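Local coordinates for protein ethanolamine kinase Pv091845 (Plasmodium vivax, PDB 2QG7) that probably phosphorylates ethanolamine, the first step in making phosphatidylethanolamine, as a member of the choline/ethanolamine kinase family, at residues 51-56 with 80-85; 205-210 with 392-397. One frame throughout, in Å; residues are numbered along the deposited sequence.

Contact 1. Residues 51-56 with 80-85; sequences PITESN and VFENEK
Val-80 opens the contact with its backbone: its carbonyl O takes the amide hydrogen of Ile-52, with Val-80 O and Ile-52 N 2.7 Å apart in a nearly straight bond (165° at the hydrogen), the N-H arriving above the carbonyl plane. The same O receives a CA-H...O contact from Pro-51. Beyond it, Phe-81 lies with its CA 4.6 Å from the CA of Ile-52. Its ring and the Ile-52 side chain run side by side in the same direction, so that CD1 of Ile-52 reaches CE2 of Phe-81 at 3.7 Å. Tyr-76 and Ser-78 also pack on Ile-52, which is buried, while Tyr-90 meets the Phe-81 ring. Glu-82 N then donates to Ile-52 O (2.7 Å), in the carbonyl plane but more bent at the hydrogen, at 137°. Since Ile-52 thus bonds to the residues flanking Phe-81, the pattern is that of a single parallel beta bridge, tying the chain ahead of helix 65-75 to the approach to helix 84-98. The extended Glu-82 side chain crosses Thr-53 obliquely, OE2 lying 3.5 Å from the methyl CG2 of Thr-53. Asn-83 is the N-cap of helix 84-98, its OD1 accepting from the backbone N of Thr-86. From the first turn, Lys-85 stretches out fully, CG anti to the backbone N, and its NZ forms a long salt bridge of 3.5 Å with OE1 of the equally extended Glu-54, whose CG is likewise anti to N (chi1 -172°).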
loop_
_atom_site.group_PDB
_atom_site.type_symbol
_atom_site.label_atom_id
_atom_site.label_comp_id
_atom_site.label_asym_id
_atom_site.label_seq_id
_atom_site.Cartn_x
_atom_site.Cartn_y
_atom_site.Cartn_z
ATOM N N PRO D 51 0.162 -20.543 -22.325
ATOM C CA PRO D 51 1.469 -20.191 -22.876
ATOM C C PRO D 51 1.762 -20.855 -24.222
ATOM O O PRO D 51 1.064 -21.804 -24.618
ATOM C CB PRO D 51 2.436 -20.690 -21.808
ATOM C CG PRO D 51 1.756 -21.916 -21.218
ATOM C CD PRO D 51 0.242 -21.696 -21.397
ATOM N N ILE D 52 2.766 -20.328 -24.924
ATOM C CA ILE D 52 3.354 -20.973 -26.098
ATOM C C ILE D 52 4.303 -22.080 -25.598
ATOM O O ILE D 52 5.082 -21.878 -24.638
ATOM C CB ILE D 52 4.129 -19.955 -26.999
ATOM C CG1 ILE D 52 3.191 -18.857 -27.517
ATOM C CG2 ILE D 52 4.807 -20.652 -28.173
ATOM C CD1 ILE D 52 3.864 -17.564 -27.834
ATOM N N THR D 53 4.241 -23.236 -26.271
ATOM C CA THR D 53 4.990 -24.420 -25.886
ATOM C C THR D 53 6.212 -24.606 -26.759
ATOM O O THR D 53 6.271 -24.059 -27.843
ATOM C CB THR D 53 4.072 -25.643 -25.998
ATOM O OG1 THR D 53 2.982 -25.435 -25.074
ATOM C CG2 THR D 53 4.813 -26.955 -25.615
ATOM N N GLU D 54 7.189 -25.370 -26.267
ATOM C CA GLU D 54 8.334 -25.795 -27.049
ATOM C C GLU D 54 7.937 -26.638 -28.278
ATOM O O GLU D 54 8.583 -26.551 -29.342
ATOM C CB GLU D 54 9.293 -26.576 -26.163
ATOM C CG GLU D 54 10.630 -26.906 -26.842
ATOM C CD GLU D 54 11.520 -27.832 -26.020
ATOM O OE1 GLU D 54 12.407 -28.467 -26.644
ATOM O OE2 GLU D 54 11.352 -27.921 -24.768
ATOM N N SER D 55 6.882 -27.450 -28.125
ATOM C CA SER D 55 6.336 -28.244 -29.225
ATOM C C SER D 55 5.504 -27.402 -30.200
ATOM O O SER D 55 5.375 -27.775 -31.371
ATOM C CB SER D 55 5.496 -29.407 -28.688
ATOM O OG SER D 55 6.325 -30.407 -28.073
ATOM N N ASN D 56 4.926 -26.286 -29.725
ATOM C CA ASN D 56 4.320 -25.318 -30.637
ATOM C C ASN D 56 5.339 -24.829 -31.659
ATOM O O ASN D 56 5.024 -24.704 -32.853
ATOM C CB ASN D 56 3.731 -24.108 -29.903
ATOM C CG ASN D 56 2.511 -24.442 -29.044
ATOM O OD1 ASN D 56 2.142 -23.649 -28.168
ATOM N ND2 ASN D 56 1.867 -25.593 -29.293
ATOM N N VAL D 80 3.370 -14.924 -24.529
ATOM C CA VAL D 80 3.366 -15.679 -23.272
ATOM C C VAL D 80 3.964 -17.053 -23.560
ATOM O O VAL D 80 3.501 -17.764 -24.456
ATOM C CB VAL D 80 1.975 -15.789 -22.621
ATOM C CG1 VAL D 80 2.088 -16.437 -21.228
ATOM C CG2 VAL D 80 1.329 -14.415 -22.515
ATOM N N PHE D 81 5.017 -17.385 -22.809
ATOM C CA PHE D 81 5.867 -18.551 -23.082
ATOM C C PHE D 81 5.835 -19.570 -21.938
ATOM O O PHE D 81 5.652 -19.201 -20.781
ATOM C CB PHE D 81 7.308 -18.107 -23.399
ATOM C CG PHE D 81 7.418 -17.317 -24.679
ATOM C CD1 PHE D 81 7.540 -15.926 -24.648
ATOM C CD2 PHE D 81 7.387 -17.954 -25.908
ATOM C CE1 PHE D 81 7.631 -15.184 -25.824
ATOM C CE2 PHE D 81 7.469 -17.229 -27.088
ATOM C CZ PHE D 81 7.590 -15.839 -27.047
ATOM N N GLU D 82 5.980 -20.847 -22.279
ATOM C CA GLU D 82 5.955 -21.927 -21.291
ATOM C C GLU D 82 7.154 -21.847 -20.314
ATOM O O GLU D 82 6.997 -22.016 -19.092
ATOM C CB GLU D 82 5.876 -23.287 -22.020
ATOM C CG GLU D 82 6.620 -24.440 -21.342
ATOM C CD GLU D 82 6.673 -25.680 -22.223
ATOM O OE1 GLU D 82 7.728 -25.956 -22.852
ATOM O OE2 GLU D 82 5.638 -26.375 -22.279
ATOM N N ASN D 83 8.336 -21.574 -20.867
ATOM C CA ASN D 83 9.566 -21.429 -20.097
ATOM C C ASN D 83 10.549 -20.514 -20.815
ATOM O O ASN D 83 10.237 -19.970 -21.876
ATOM C CB ASN D 83 10.210 -22.793 -19.795
ATOM C CG ASN D 83 10.337 -23.687 -21.029
ATOM O OD1 ASN D 83 10.883 -23.279 -22.067
ATOM N ND2 ASN D 83 9.841 -24.926 -20.912
ATOM N N GLU D 84 11.734 -20.355 -20.216
ATOM C CA GLU D 84 12.826 -19.556 -20.770
ATOM C C GLU D 84 13.393 -20.129 -22.068
ATOM O O GLU D 84 13.876 -19.384 -22.909
ATOM C CB GLU D 84 13.939 -19.437 -19.731
ATOM C CG GLU D 84 14.806 -18.193 -19.864
ATOM C CD GLU D 84 15.581 -17.859 -18.561
ATOM O OE1 GLU D 84 16.839 -17.712 -18.622
ATOM O OE2 GLU D 84 14.926 -17.736 -17.488
ATOM N N LYS D 85 13.336 -21.449 -22.222
ATOM C CA LYS D 85 13.895 -22.136 -23.384
ATOM C C LYS D 85 13.007 -21.973 -24.632
ATOM O O LYS D 85 13.505 -21.863 -25.780
ATOM C CB LYS D 85 14.083 -23.624 -23.066
ATOM C CG LYS D 85 14.682 -24.425 -24.220
ATOM C CD LYS D 85 14.702 -25.899 -23.910
ATOM C CE LYS D 85 15.097 -26.675 -25.198
ATOM N NZ LYS D 85 15.398 -28.154 -24.826
#

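Contact 2. Residues 205-210 with 392-397; sequences NLKLLH and MHYLGT
Tyr-394, in the last turn of helix 384-395, carries this contact by extending its ring across to helix 196-210. The backbones come closest at Lys-207 CA and Tyr-394 CA, 5.7 Å apart. CG of Tyr-394 stands anti to the backbone N (chi1 169°), which sends the phenol past Lys-207 as far as His-210.

The polar part is one hydrogen bond, buried between the helices: Tyr-394 OH and His-210 ND1 are 2.7 Å apart, close to straight, with the hydroxyl lying in the imidazole plane at the ring edge. The two side chains cross at about a right angle. Their rings meet rim to rim, planes turned 76° against each other, so the pair is joined through the hydroxyl and not by stacking. On its other nitrogen, NE2, His-210 is hydrogen-bonded to OD2 of Asp-363 in helix 360-369.

Apolar contacts flank the phenol on one face and along the CE1 edge. CG of Lys-207 lies over the face of the Tyr-394 ring, 3.9 Å from its centroid, in a CH-pi contact, while CG of Leu-206 comes within 4.2 Å of CE1 of Tyr-394. Arg-360 and Leu-406 bring helices 360-369 and 400-410 against the same tyrosine.

The one contact of a charged group with the ring is long: the Lys-207 chain bends at chi2 and chi4, leaving NZ 5.1 Å from the centroid of the Tyr-394 ring, at most a weak cation-pi attraction.

With both nitrogens engaged, the imidazole is fixed in rotation within a Tyr-His-Asp chain linking three helices; the carboxylate of Asp-363 would be expected to polarise it and could raise its pKa, while the direction of the Tyr-394 bond stays open.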
loop_
_atom_site.group_PDB
_atom_site.type_symbol
_atom_site.label_atom_id
_atom_site.label_comp_id
_atom_site.label_asym_id
_atom_site.label_seq_id
_atom_site.Cartn_x
_atom_site.Cartn_y
_atom_site.Cartn_z
ATOM N N ASN D 205 19.593 16.016 -19.747
ATOM C CA ASN D 205 19.074 15.126 -20.806
ATOM C C ASN D 205 17.605 15.339 -21.083
ATOM O O ASN D 205 17.139 15.217 -22.212
ATOM C CB ASN D 205 19.334 13.657 -20.467
ATOM C CG ASN D 205 19.289 12.765 -21.696
ATOM O OD1 ASN D 205 19.845 13.092 -22.741
ATOM N ND2 ASN D 205 18.619 11.642 -21.580
ATOM N N LEU D 206 16.871 15.685 -20.035
ATOM C CA LEU D 206 15.428 15.950 -20.143
ATOM C C LEU D 206 15.173 17.248 -20.892
ATOM O O LEU D 206 14.210 17.341 -21.630
ATOM C CB LEU D 206 14.733 15.926 -18.751
ATOM C CG LEU D 206 13.195 16.071 -18.759
ATOM C CD1 LEU D 206 12.506 14.847 -19.371
ATOM C CD2 LEU D 206 12.656 16.343 -17.377
ATOM N N LYS D 207 16.042 18.251 -20.700
ATOM C CA LYS D 207 15.966 19.490 -21.486
ATOM C C LYS D 207 16.249 19.244 -22.973
ATOM O O LYS D 207 15.509 19.750 -23.836
ATOM C CB LYS D 207 16.927 20.544 -20.948
ATOM C CG LYS D 207 16.239 21.882 -20.719
ATOM C CD LYS D 207 15.904 22.534 -22.051
ATOM C CE LYS D 207 14.851 23.589 -21.898
ATOM N NZ LYS D 207 15.470 24.721 -21.145
ATOM N N LEU D 208 17.311 18.469 -23.261
ATOM C CA LEU D 208 17.563 17.991 -24.614
ATOM C C LEU D 208 16.338 17.360 -25.291
ATOM O O LEU D 208 16.082 17.612 -26.457
ATOM C CB LEU D 208 18.724 16.993 -24.621
ATOM C CG LEU D 208 20.130 17.530 -24.295
ATOM C CD1 LEU D 208 21.180 16.390 -24.063
ATOM C CD2 LEU D 208 20.590 18.460 -25.415
ATOM N N LEU D 209 15.597 16.514 -24.566
ATOM C CA LEU D 209 14.348 15.972 -25.045
ATOM C C LEU D 209 13.312 17.072 -25.232
ATOM O O LEU D 209 12.607 17.132 -26.242
ATOM C CB LEU D 209 13.853 14.868 -24.084
ATOM C CG LEU D 209 12.398 14.378 -24.095
ATOM C CD1 LEU D 209 12.102 13.618 -25.353
ATOM C CD2 LEU D 209 12.109 13.532 -22.882
ATOM N N HIS D 210 13.221 17.958 -24.252
ATOM C CA HIS D 210 12.216 19.011 -24.303
ATOM C C HIS D 210 12.492 20.104 -25.354
ATOM O O HIS D 210 11.587 20.858 -25.720
ATOM C CB HIS D 210 11.967 19.571 -22.896
ATOM C CG HIS D 210 11.237 18.612 -21.996
ATOM N ND1 HIS D 210 10.954 18.887 -20.664
ATOM C CD2 HIS D 210 10.743 17.372 -22.242
ATOM C CE1 HIS D 210 10.316 17.858 -20.135
ATOM N NE2 HIS D 210 10.179 16.928 -21.070
ATOM N N MET D 392 17.258 24.009 -11.850
ATOM C CA MET D 392 18.416 24.811 -12.193
ATOM C C MET D 392 19.199 24.164 -13.352
ATOM O O MET D 392 19.545 24.849 -14.333
ATOM C CB MET D 392 19.323 25.005 -10.969
ATOM C CG MET D 392 20.688 25.652 -11.300
ATOM S SD MET D 392 21.823 25.421 -9.921
ATOM C CE MET D 392 21.351 26.888 -8.946
ATOM N N HIS D 393 19.479 22.864 -13.234
ATOM C CA HIS D 393 20.207 22.153 -14.278
ATOM C C HIS D 393 19.322 21.752 -15.446
ATOM O O HIS D 393 19.808 21.364 -16.505
ATOM C CB HIS D 393 20.968 20.958 -13.725
ATOM C CG HIS D 393 22.018 21.321 -12.730
ATOM N ND1 HIS D 393 23.222 21.891 -13.097
ATOM C CD2 HIS D 393 22.054 21.195 -11.382
ATOM C CE1 HIS D 393 23.959 22.083 -12.014
ATOM N NE2 HIS D 393 23.273 21.672 -10.959
ATOM N N TYR D 394 18.015 21.870 -15.255
ATOM C CA TYR D 394 17.071 21.635 -16.347
ATOM C C TYR D 394 17.075 22.855 -17.251
ATOM O O TYR D 394 17.222 22.745 -18.454
ATOM C CB TYR D 394 15.643 21.309 -15.827
ATOM C CG TYR D 394 14.561 21.310 -16.893
ATOM C CD1 TYR D 394 14.401 20.224 -17.763
ATOM C CD2 TYR D 394 13.720 22.398 -17.055
ATOM C CE1 TYR D 394 13.400 20.224 -18.745
ATOM C CE2 TYR D 394 12.771 22.440 -18.065
ATOM C CZ TYR D 394 12.598 21.329 -18.892
ATOM O OH TYR D 394 11.608 21.326 -19.858
ATOM N N LEU D 395 16.872 24.027 -16.666
ATOM C CA LEU D 395 16.799 25.250 -17.430
ATOM C C LEU D 395 18.187 25.730 -17.915
ATOM O O LEU D 395 18.269 26.366 -18.945
ATOM C CB LEU D 395 16.113 26.334 -16.610
ATOM C CG LEU D 395 14.615 26.200 -16.422
ATOM C CD1 LEU D 395 14.183 27.176 -15.400
ATOM C CD2 LEU D 395 13.818 26.378 -17.728
ATOM N N GLY D 396 19.239 25.449 -17.150
ATOM C CA GLY D 396 20.586 25.860 -17.511
ATOM C C GLY D 396 20.879 27.265 -17.039
ATOM O O GLY D 396 21.544 28.040 -17.732
ATOM N N THR D 397 20.372 27.600 -15.857
ATOM C CA THR D 397 20.437 28.961 -15.364
ATOM C C THR D 397 20.425 28.997 -13.858
ATOM O O THR D 397 19.788 28.146 -13.206
ATOM C CB THR D 397 19.291 29.862 -15.957
ATOM O OG1 THR D 397 19.537 31.225 -15.602
ATOM C CG2 THR D 397 17.859 29.432 -15.495
#

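In the fold
Contacts 1 and 2 lie on opposite sides of the chain's centre, their centres 45 Å apart and their nearest atoms about 29 Å apart, and they do not touch. Contact 1 closes before contact 2 opens along the chain. It is a surface contact on the N-terminal side of this kinase-like fold, joining a loop to the start of helix 84-98. Contact 2 is buried in the helical C-terminal lobe, beside the probable catalytic machinery: Leu-209 packs on His-294 and Leu-206 on Leu-297, in a loop whose sequence resembles the catalytic loop of this kinase clan. Neither meets the second protein chain of the assembly.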